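Local coordinates for protein probable 2-phosphosulfolactate phosphatase (Clostridium acetobutylicum, PDB 1VR0) that probably hydrolyses (2R)-O-phospho-3-sulfolactate to (2R)-3-sulfolactate and phosphate, using magnesium as cofactor, at residues I37-A42 against Y228-D233. Residues are numbered along the deposited sequence; the frame is centred on the assembly and turned at random.
Sequences IDMLRA and YCCKKD. With MG (magnesium ion), chain D; 3SL ((2R)-3-sulfolactic acid), chain E.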
loop_
_atom_site.group_PDB
_atom_site.type_symbol
_atom_site.label_atom_id
_atom_site.label_comp_id
_atom_site.label_asym_id
_atom_site.label_seq_id
_atom_site.Cartn_x
_atom_site.Cartn_y
_atom_site.Cartn_z
ATOM N N ILE A 37 4.527 -13.339 2.605
ATOM C CA ILE A 37 3.483 -13.554 3.607
ATOM C C ILE A 37 2.102 -13.773 2.989
ATOM O O ILE A 37 1.608 -12.954 2.229
ATOM C CB ILE A 37 3.481 -12.395 4.618
ATOM C CG1 ILE A 37 4.799 -12.435 5.403
ATOM C CG2 ILE A 37 2.358 -12.522 5.608
ATOM C CD1 ILE A 37 5.090 -11.163 6.132
ATOM N N ASP A 38 1.505 -14.915 3.306
ATOM C CA ASP A 38 0.079 -15.173 3.016
ATOM C C ASP A 38 -0.472 -15.935 4.237
ATOM O O ASP A 38 -0.666 -17.146 4.192
ATOM C CB ASP A 38 -0.073 -15.987 1.716
ATOM C CG ASP A 38 -1.512 -16.110 1.258
ATOM O OD1 ASP A 38 -2.229 -15.104 1.296
ATOM O OD2 ASP A 38 -1.967 -17.198 0.829
HETATM N N MSE A 39 -0.697 -15.240 5.346
HETATM C CA MSE A 39 -0.891 -15.946 6.624
HETATM C C MSE A 39 -2.198 -16.727 6.706
HETATM O O MSE A 39 -2.307 -17.707 7.480
HETATM C CB MSE A 39 -0.766 -15.001 7.818
HETATM C CG MSE A 39 -1.741 -13.870 7.789
HETATM SE SE MSE A 39 -2.147 -13.115 9.572
HETATM C CE MSE A 39 -2.650 -14.766 10.502
ATOM N N LEU A 40 -3.182 -16.308 5.919
ATOM C CA LEU A 40 -4.461 -17.013 5.894
ATOM C C LEU A 40 -4.700 -17.435 4.477
ATOM O O LEU A 40 -5.497 -16.774 3.780
ATOM C CB LEU A 40 -5.602 -16.100 6.367
ATOM C CG LEU A 40 -5.571 -15.870 7.877
ATOM C CD1 LEU A 40 -6.587 -14.800 8.339
ATOM C CD2 LEU A 40 -5.788 -17.148 8.642
ATOM N N ARG A 41 -4.082 -18.540 4.024
ATOM C CA ARG A 41 -3.407 -19.554 4.845
ATOM C C ARG A 41 -2.136 -20.147 4.248
ATOM O O ARG A 41 -1.446 -20.899 4.945
ATOM C CB ARG A 41 -4.357 -20.730 5.132
ATOM C CG ARG A 41 -5.587 -20.393 5.975
ATOM C CD ARG A 41 -6.627 -21.500 5.902
ATOM N NE ARG A 41 -7.269 -21.578 4.579
ATOM C CZ ARG A 41 -8.006 -22.603 4.146
ATOM N NH1 ARG A 41 -8.538 -22.579 2.938
ATOM N NH2 ARG A 41 -8.228 -23.656 4.913
ATOM N N ALA A 42 -1.795 -19.807 3.006
ATOM C CA ALA A 42 -0.701 -20.508 2.274
ATOM C C ALA A 42 0.656 -20.576 2.992
ATOM O O ALA A 42 1.248 -21.635 3.043
ATOM C CB ALA A 42 -0.499 -19.947 0.875
ATOM N N TYR A 228 -5.494 -20.801 14.782
ATOM C CA TYR A 228 -4.209 -21.451 14.696
ATOM C C TYR A 228 -3.177 -20.518 14.040
ATOM O O TYR A 228 -2.085 -20.324 14.568
ATOM C CB TYR A 228 -4.346 -22.779 13.923
ATOM C CG TYR A 228 -3.028 -23.408 13.617
ATOM C CD1 TYR A 228 -2.376 -24.181 14.568
ATOM C CD2 TYR A 228 -2.388 -23.180 12.409
ATOM C CE1 TYR A 228 -1.130 -24.746 14.312
ATOM C CE2 TYR A 228 -1.138 -23.735 12.142
ATOM C CZ TYR A 228 -0.525 -24.525 13.097
ATOM O OH TYR A 228 0.695 -25.103 12.857
ATOM N N CYS A 229 -3.539 -19.932 12.904
ATOM C CA CYS A 229 -2.639 -19.030 12.174
ATOM C C CYS A 229 -2.282 -17.736 12.904
ATOM O O CYS A 229 -1.338 -17.046 12.513
ATOM C CB CYS A 229 -3.222 -18.685 10.808
ATOM S SG CYS A 229 -3.394 -20.136 9.734
ATOM N N CYS A 230 -3.025 -17.413 13.949
ATOM C CA CYS A 230 -2.684 -16.280 14.788
ATOM C C CYS A 230 -1.747 -16.613 15.944
ATOM O O CYS A 230 -1.397 -15.732 16.707
ATOM C CB CYS A 230 -3.962 -15.685 15.345
ATOM S SG CYS A 230 -4.926 -14.878 14.080
ATOM N N LYS A 231 -1.365 -17.880 16.102
ATOM C CA LYS A 231 -0.446 -18.265 17.170
ATOM C C LYS A 231 0.992 -17.836 16.849
ATOM O O LYS A 231 1.532 -18.113 15.780
ATOM C CB LYS A 231 -0.549 -19.771 17.451
ATOM C CG LYS A 231 -1.985 -20.199 17.775
ATOM C CD LYS A 231 -2.158 -21.033 19.033
ATOM C CE LYS A 231 -3.460 -20.571 19.807
ATOM N NZ LYS A 231 -3.598 -21.073 21.231
ATOM N N LYS A 232 1.596 -17.131 17.789
ATOM C CA LYS A 232 2.954 -16.595 17.633
ATOM C C LYS A 232 4.029 -17.635 17.887
ATOM O O LYS A 232 3.923 -18.403 18.820
ATOM C CB LYS A 232 3.196 -15.419 18.619
ATOM C CG LYS A 232 2.430 -14.128 18.294
ATOM C CD LYS A 232 2.627 -13.068 19.367
ATOM C CE LYS A 232 2.214 -11.718 18.867
ATOM N NZ LYS A 232 2.083 -10.787 20.011
ATOM N N ASP A 233 5.064 -17.660 17.052
ATOM C CA ASP A 233 6.344 -18.274 17.444
ATOM C C ASP A 233 6.226 -19.708 17.891
ATOM O O ASP A 233 6.870 -20.115 18.854
ATOM C CB ASP A 233 6.975 -17.440 18.569
ATOM C CG ASP A 233 8.398 -17.875 18.921
ATOM O OD1 ASP A 233 9.234 -18.209 18.031
ATOM O OD2 ASP A 233 8.696 -17.874 20.135
HETATM MG MG MG D . -3.215 -13.257 1.799
HETATM O O11 3SL E . -9.812 -16.782 -1.056
HETATM C C1 3SL E . -9.640 -17.558 -0.095
HETATM O O12 3SL E . -10.478 -17.781 0.815
HETATM C C2 3SL E . -8.335 -18.258 -0.051
HETATM O O2 3SL E . -7.341 -17.314 -0.441
HETATM C C3 3SL E . -8.146 -18.791 1.355
HETATM S S 3SL E . -6.610 -19.378 1.593
HETATM O O3S 3SL E . -6.616 -20.847 1.484
HETATM O O1S 3SL E . -5.542 -18.651 0.826
HETATM O O2S 3SL E . -6.298 -19.202 3.017
HETATM O O HOH W 1 -3.284 -14.078 4.202
HETATM O O HOH W 2 -5.541 -12.736 2.474
#
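Mainly apolar packing joins residues 37-42, the loop between strand 33-37 and helix 42-51, to residues 228-233, the last part of helix 223-229 and the loop that follows. The backbones come closest at Met39 and Cys229, whose CA atoms lie 6.6 Å apart. Met39 is a selenomethionine. Its first torsion tucks CG in between its own N and C (chi1 59°), and with the bend at chi3 (-53°) this takes CE to the Cys229 carbonyl. The nearest approach is to a polar atom, with Met39 CE 3.3 Å from Cys229 O. The apolar touches of Met39 CE are to Cys229 CB at 4.0 Å and Cys230 SG at 4.2 Å. Leu40 adds one branch: its CD2 touches Cys229 CB at 3.7 Å. Cys229 CB points toward the loop and so packs against both Met39 and Leu40. Arg41 brings only the start of its chain, with CG near Cys229 SG. All five touching residues are buried.

Asp38, Leu40 and Arg41 also face the bound ion and sulfolactate. Asp38 OD1 binds magnesium at 2.1 Å, as do Gly158 O and Asp167 OD2. Water 1, another magnesium ligand, accepts a hydrogen bond from Leu40 N (2.8 Å). Within the protein, Met39 O is hydrogen-bonded to Ser44 and Leu40 O to His213. The Leu40-Arg41 peptide bond is cis. From the Cys229 contact the Arg41 chain bends at chi3 on its way to the sulfonate, which meets the guanidinium edge-on. Arg41 NE donates to O2S, although the position of that oxygen is less sure, and Arg41 NH1 donates to O3S at 3.0 Å. NH2 forms a salt bridge with Asp225 of helix 223-229.

Arg41 is the N-cap residue of helix 42-51. Cys229 and Cys230 thus pack on a strand-to-helix loop at the C-terminal end of strand 33-37, a parallel strand of the mixed sheet, whose Asp38 and Arg41 reach the magnesium and the sulfonate in the ComB active site.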